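Local coordinates for pili retraction protein PilT (Thermus thermophilus, PDB 5FL3) that probably hydrolyses ATP to power retraction of type IV pili, at residues 89-94 and 185-190; 249-252 and 258-261. All blocks are in the same frame, centred on the assembly; numbering follows the deposited sequence.

Interaction 1. Residues 89-94 and 185-190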
loop_
_atom_site.group_PDB
_atom_site.type_symbol
_atom_site.label_atom_id
_atom_site.label_comp_id
_atom_site.label_asym_id
_atom_site.label_seq_id
_atom_site.Cartn_x
_atom_site.Cartn_y
_atom_site.Cartn_z
ATOM N N ARG A 89 -10.854 -15.293 -0.868
ATOM C CA ARG A 89 -9.719 -15.922 -0.205
ATOM C C ARG A 89 -9.365 -15.105 1.017
ATOM O O ARG A 89 -9.299 -13.863 0.942
ATOM C CB ARG A 89 -8.507 -16.021 -1.129
ATOM C CG ARG A 89 -8.762 -16.705 -2.458
ATOM C CD ARG A 89 -7.500 -17.389 -2.938
ATOM N NE ARG A 89 -7.608 -17.855 -4.317
ATOM C CZ ARG A 89 -6.650 -18.523 -4.959
ATOM N NH1 ARG A 89 -5.505 -18.825 -4.342
ATOM N NH2 ARG A 89 -6.837 -18.901 -6.220
ATOM N N PHE A 90 -9.137 -15.810 2.128
ATOM C CA PHE A 90 -8.811 -15.214 3.423
ATOM C C PHE A 90 -7.471 -15.699 3.929
ATOM O O PHE A 90 -7.128 -16.863 3.768
ATOM C CB PHE A 90 -9.871 -15.554 4.488
ATOM C CG PHE A 90 -11.280 -15.170 4.116
ATOM C CD1 PHE A 90 -11.775 -13.899 4.414
ATOM C CD2 PHE A 90 -12.121 -16.085 3.490
ATOM C CE1 PHE A 90 -13.089 -13.537 4.081
ATOM C CE2 PHE A 90 -13.439 -15.731 3.144
ATOM C CZ PHE A 90 -13.918 -14.452 3.441
ATOM N N ARG A 91 -6.711 -14.811 4.557
ATOM C CA ARG A 91 -5.668 -15.245 5.465
ATOM C C ARG A 91 -6.220 -15.006 6.866
ATOM O O ARG A 91 -6.844 -13.984 7.124
ATOM C CB ARG A 91 -4.348 -14.500 5.237
ATOM C CG ARG A 91 -3.533 -14.997 4.044
ATOM C CD ARG A 91 -2.058 -15.198 4.414
ATOM N NE ARG A 91 -1.871 -16.376 5.262
ATOM C CZ ARG A 91 -1.442 -17.566 4.836
ATOM N NH1 ARG A 91 -1.116 -17.743 3.564
ATOM N NH2 ARG A 91 -1.322 -18.580 5.693
ATOM N N CYS A 92 -6.016 -15.963 7.760
ATOM C CA CYS A 92 -6.671 -15.941 9.059
ATOM C C CYS A 92 -5.677 -16.057 10.193
ATOM O O CYS A 92 -4.761 -16.877 10.158
ATOM C CB CYS A 92 -7.703 -17.075 9.164
ATOM S SG CYS A 92 -8.857 -17.103 7.785
ATOM N N ASN A 93 -5.878 -15.228 11.206
ATOM C CA ASN A 93 -5.072 -15.304 12.391
ATOM C C ASN A 93 -5.911 -15.669 13.587
ATOM O O ASN A 93 -6.728 -14.888 14.063
ATOM C CB ASN A 93 -4.336 -13.994 12.619
ATOM C CG ASN A 93 -2.971 -14.010 12.002
ATOM O OD1 ASN A 93 -2.002 -14.483 12.616
ATOM N ND2 ASN A 93 -2.881 -13.525 10.763
ATOM N N LEU A 94 -5.717 -16.899 14.040
ATOM C CA LEU A 94 -6.376 -17.394 15.221
ATOM C C LEU A 94 -5.499 -16.963 16.379
ATOM O O LEU A 94 -4.284 -17.091 16.301
ATOM C CB LEU A 94 -6.543 -18.916 15.149
ATOM C CG LEU A 94 -7.255 -19.712 16.244
ATOM C CD1 LEU A 94 -8.585 -19.096 16.589
ATOM C CD2 LEU A 94 -7.465 -21.140 15.772
ATOM N N GLN A 185 4.769 -13.893 -7.295
ATOM C CA GLN A 185 4.485 -13.296 -5.985
ATOM C C GLN A 185 4.950 -14.183 -4.829
ATOM O O GLN A 185 4.503 -15.320 -4.647
ATOM C CB GLN A 185 2.996 -12.987 -5.854
ATOM C CG GLN A 185 2.436 -12.234 -7.058
ATOM C CD GLN A 185 1.019 -11.778 -6.817
ATOM O OE1 GLN A 185 0.069 -12.349 -7.357
ATOM N NE2 GLN A 185 0.863 -10.757 -5.983
ATOM N N ARG A 186 5.845 -13.609 -4.040
ATOM C CA ARG A 186 6.569 -14.306 -3.001
ATOM C C ARG A 186 6.224 -13.735 -1.627
ATOM O O ARG A 186 6.585 -12.607 -1.319
ATOM C CB ARG A 186 8.072 -14.212 -3.289
ATOM C CG ARG A 186 8.526 -15.369 -4.105
ATOM C CD ARG A 186 9.647 -15.119 -5.056
ATOM N NE ARG A 186 10.975 -15.098 -4.465
ATOM C CZ ARG A 186 11.572 -16.057 -3.746
ATOM N NH1 ARG A 186 10.980 -17.197 -3.425
ATOM N NH2 ARG A 186 12.812 -15.838 -3.331
ATOM N N GLU A 187 5.526 -14.522 -0.813
ATOM C CA GLU A 187 5.056 -14.063 0.497
ATOM C C GLU A 187 6.133 -14.273 1.558
ATOM O O GLU A 187 6.681 -15.376 1.686
ATOM C CB GLU A 187 3.757 -14.795 0.891
ATOM C CG GLU A 187 2.842 -13.990 1.806
ATOM C CD GLU A 187 1.364 -14.373 1.701
ATOM O OE1 GLU A 187 1.047 -15.524 1.318
ATOM O OE2 GLU A 187 0.506 -13.514 2.011
ATOM N N VAL A 188 6.443 -13.210 2.299
ATOM C CA VAL A 188 7.440 -13.273 3.365
ATOM C C VAL A 188 6.934 -14.169 4.491
ATOM O O VAL A 188 5.793 -14.035 4.932
ATOM C CB VAL A 188 7.762 -11.879 3.925
ATOM C CG1 VAL A 188 8.561 -11.993 5.202
ATOM C CG2 VAL A 188 8.493 -11.018 2.869
ATOM N N GLY A 189 7.777 -15.099 4.921
ATOM C CA GLY A 189 7.408 -16.076 5.924
ATOM C C GLY A 189 6.976 -17.414 5.337
ATOM O O GLY A 189 6.891 -18.409 6.060
ATOM N N LEU A 190 6.681 -17.439 4.039
ATOM C CA LEU A 190 6.189 -18.658 3.387
ATOM C C LEU A 190 7.031 -18.999 2.156
ATOM O O LEU A 190 7.601 -20.089 2.052
ATOM C CB LEU A 190 4.709 -18.499 2.984
ATOM C CG LEU A 190 3.726 -18.002 4.054
ATOM C CD1 LEU A 190 2.435 -17.391 3.443
ATOM C CD2 LEU A 190 3.389 -19.154 4.983
#

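Interaction 2. Residues 249-252 and 258-261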
loop_
_atom_site.group_PDB
_atom_site.type_symbol
_atom_site.label_atom_id
_atom_site.label_comp_id
_atom_site.label_asym_id
_atom_site.label_seq_id
_atom_site.Cartn_x
_atom_site.Cartn_y
_atom_site.Cartn_z
ATOM N N ARG A 249 13.939 10.630 4.616
ATOM C CA ARG A 249 13.906 9.372 5.350
ATOM C C ARG A 249 14.844 8.318 4.755
ATOM O O ARG A 249 15.581 7.664 5.493
ATOM C CB ARG A 249 12.492 8.820 5.404
ATOM C CG ARG A 249 12.352 7.731 6.431
ATOM C CD ARG A 249 12.940 8.189 7.761
ATOM N NE ARG A 249 13.108 7.074 8.684
ATOM C CZ ARG A 249 14.200 6.322 8.761
ATOM N NH1 ARG A 249 15.230 6.567 7.966
ATOM N NH2 ARG A 249 14.257 5.325 9.635
ATOM N N ILE A 250 14.794 8.157 3.430
ATOM C CA ILE A 250 15.736 7.325 2.699
ATOM C C ILE A 250 17.199 7.640 3.002
ATOM O O ILE A 250 17.996 6.729 3.221
ATOM C CB ILE A 250 15.520 7.459 1.178
ATOM C CG1 ILE A 250 14.251 6.725 0.781
ATOM C CG2 ILE A 250 16.724 6.924 0.401
ATOM C CD1 ILE A 250 13.529 7.387 -0.290
ATOM N N ILE A 251 17.549 8.923 3.001
ATOM C CA ILE A 251 18.919 9.333 3.300
ATOM C C ILE A 251 19.265 9.055 4.767
ATOM O O ILE A 251 20.350 8.545 5.066
ATOM C CB ILE A 251 19.152 10.824 2.999
ATOM C CG1 ILE A 251 19.004 11.083 1.504
ATOM C CG2 ILE A 251 20.532 11.255 3.484
ATOM C CD1 ILE A 251 18.687 12.521 1.161
ATOM N N ASP A 252 18.336 9.356 5.676
ATOM C CA ASP A 252 18.565 9.121 7.097
ATOM C C ASP A 252 18.701 7.643 7.450
ATOM O O ASP A 252 18.979 7.310 8.596
ATOM C CB ASP A 252 17.445 9.749 7.941
ATOM C CG ASP A 252 17.564 11.269 8.038
ATOM O OD1 ASP A 252 18.549 11.852 7.521
ATOM O OD2 ASP A 252 16.676 11.885 8.642
ATOM N N GLU A 258 28.162 8.721 4.376
ATOM C CA GLU A 258 27.743 8.155 3.092
ATOM C C GLU A 258 26.727 9.017 2.338
ATOM O O GLU A 258 26.475 8.788 1.153
ATOM C CB GLU A 258 27.137 6.774 3.295
ATOM C CG GLU A 258 28.077 5.752 3.834
ATOM C CD GLU A 258 27.490 4.368 3.734
ATOM O OE1 GLU A 258 26.870 4.072 2.686
ATOM O OE2 GLU A 258 27.633 3.581 4.698
ATOM N N HIS A 259 26.157 10.009 3.019
ATOM C CA HIS A 259 24.981 10.710 2.507
ATOM C C HIS A 259 25.065 11.304 1.104
ATOM O O HIS A 259 24.061 11.281 0.382
ATOM C CB HIS A 259 24.569 11.811 3.483
ATOM C CG HIS A 259 23.849 11.293 4.687
ATOM N ND1 HIS A 259 23.138 12.104 5.546
ATOM C CD2 HIS A 259 23.718 10.034 5.164
ATOM C CE1 HIS A 259 22.611 11.368 6.507
ATOM N NE2 HIS A 259 22.948 10.109 6.299
ATOM N N ARG A 260 26.202 11.834 0.669
ATOM C CA ARG A 260 26.124 12.399 -0.672
ATOM C C ARG A 260 26.234 11.284 -1.726
ATOM O O ARG A 260 25.790 11.453 -2.861
ATOM C CB ARG A 260 27.163 13.489 -0.913
ATOM C CG ARG A 260 26.925 14.205 -2.259
ATOM C CD ARG A 260 27.962 15.291 -2.513
ATOM N NE ARG A 260 29.308 14.730 -2.436
ATOM C CZ ARG A 260 30.113 14.928 -1.397
ATOM N NH1 ARG A 260 29.722 15.681 -0.380
ATOM N NH2 ARG A 260 31.302 14.384 -1.371
ATOM N N GLN A 261 26.783 10.131 -1.342
ATOM C CA GLN A 261 26.703 8.950 -2.200
ATOM C C GLN A 261 25.242 8.587 -2.378
ATOM O O GLN A 261 24.778 8.364 -3.492
ATOM C CB GLN A 261 27.473 7.756 -1.621
ATOM C CG GLN A 261 28.974 7.823 -1.830
ATOM C CD GLN A 261 29.345 8.170 -3.268
ATOM O OE1 GLN A 261 29.515 9.342 -3.607
ATOM N NE2 GLN A 261 29.483 7.150 -4.116
#

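Interaction 1. Residues 89-94 and 185-190
The guanidinium of Arg-91 meets its partners at a slant, neither squarely over a face nor at an edge: CD1 of Leu-190 lies 3.6 Å from its NH1, and OE1 of Glu-187 lies 3.8 Å from the same nitrogen. The carboxylate of Glu-187 stands nearly perpendicular to the guanidinium, the two planes 83° apart, which excludes the flat, two-toothed pairing of a classical arginine-glutamate bridge. What remains is a long salt bridge through one nitrogen. The arginine chain is bent twice, at chi2 (-133°) and chi3 (73°), and this turns NH1 toward the glutamate while CD passes OE2 of Glu-187 at 3.9 Å. Glu-187 reaches out extended beyond CG. Both charged groups have firmer partners elsewhere: NE of Arg-91 forms a salt bridge with Asp-79 on the adjacent strand 78-84, and OE2 of Glu-187 accepts a hydrogen bond from the backbone N of Ile-172. Backbones stay distant, the CA atoms of Arg-91 and Glu-187 11.9 Å apart, so side chains alone span the gap between the N-terminal antiparallel sheet and the edge of the nucleotide-binding sheet. This implies a weak charge pair plus a methyl against the guanidinium, with Asp-79 and Ile-172 the stronger partners.

Interaction 2. Residues 249-252 and 258-261
Ile-251 sets its CG2 methyl over one face of the His-259 imidazole, a CH-pi contact in which the carbon lies 3.5 Å from the ring centroid and 13° off the ring normal. The isoleucine conformation explains the choice of branch: with CG1 anti to the carbonyl carbon (chi1 -65°), CG2 falls on the carbonyl side of the residue and is the branch presented to the ring, coming as near as 3.4 Å to ND1 of His-259. The histidine has its CG anti to its own carbonyl carbon, chi1 -77°, which swings the imidazole back toward the end of the preceding helix. There NE2 of His-259 comes within 3.3 Å of the backbone O of Ile-251, but at a poor angle for a hydrogen bond; the bond this nitrogen does make is to the backbone O of Phe-254, in the connection between the two segments. A methyl over the face and a carbonyl bonded to NE2 would together be expected to limit the rotation of the ring. Asp-252 is a looser neighbour, its OD1 4.2 Å from CE1 of His-259 and oblique to the ring. The arrangement is that of a tight helix-loop-helix connection, with the side chain of His-259, near the start of helix 259-269, folded back on the end of helix 243-251, within the P-loop NTPase domain and away from the ADP site.

How the interactions relate
From the N terminus, the chain first builds the antiparallel sheet that includes strand 88-97, then passes through the P-loop region and into the mixed sheet, reaching edge strand 182-187. Interaction 1 closes this large loop, with 90 residues between its segments, and joins the two sheets. Strands 209-212 and 233-238 follow before helix 243-251 opens interaction 2, which closes a connection of five residues between consecutive helices. The two loops come in series, neither nesting nor crossing, and their nearest atoms are about 19 Å apart. The pair illustrates a general contrast: one contact is long-range and bridges sheets, whereas the other is local and joins the ends of two successive helices.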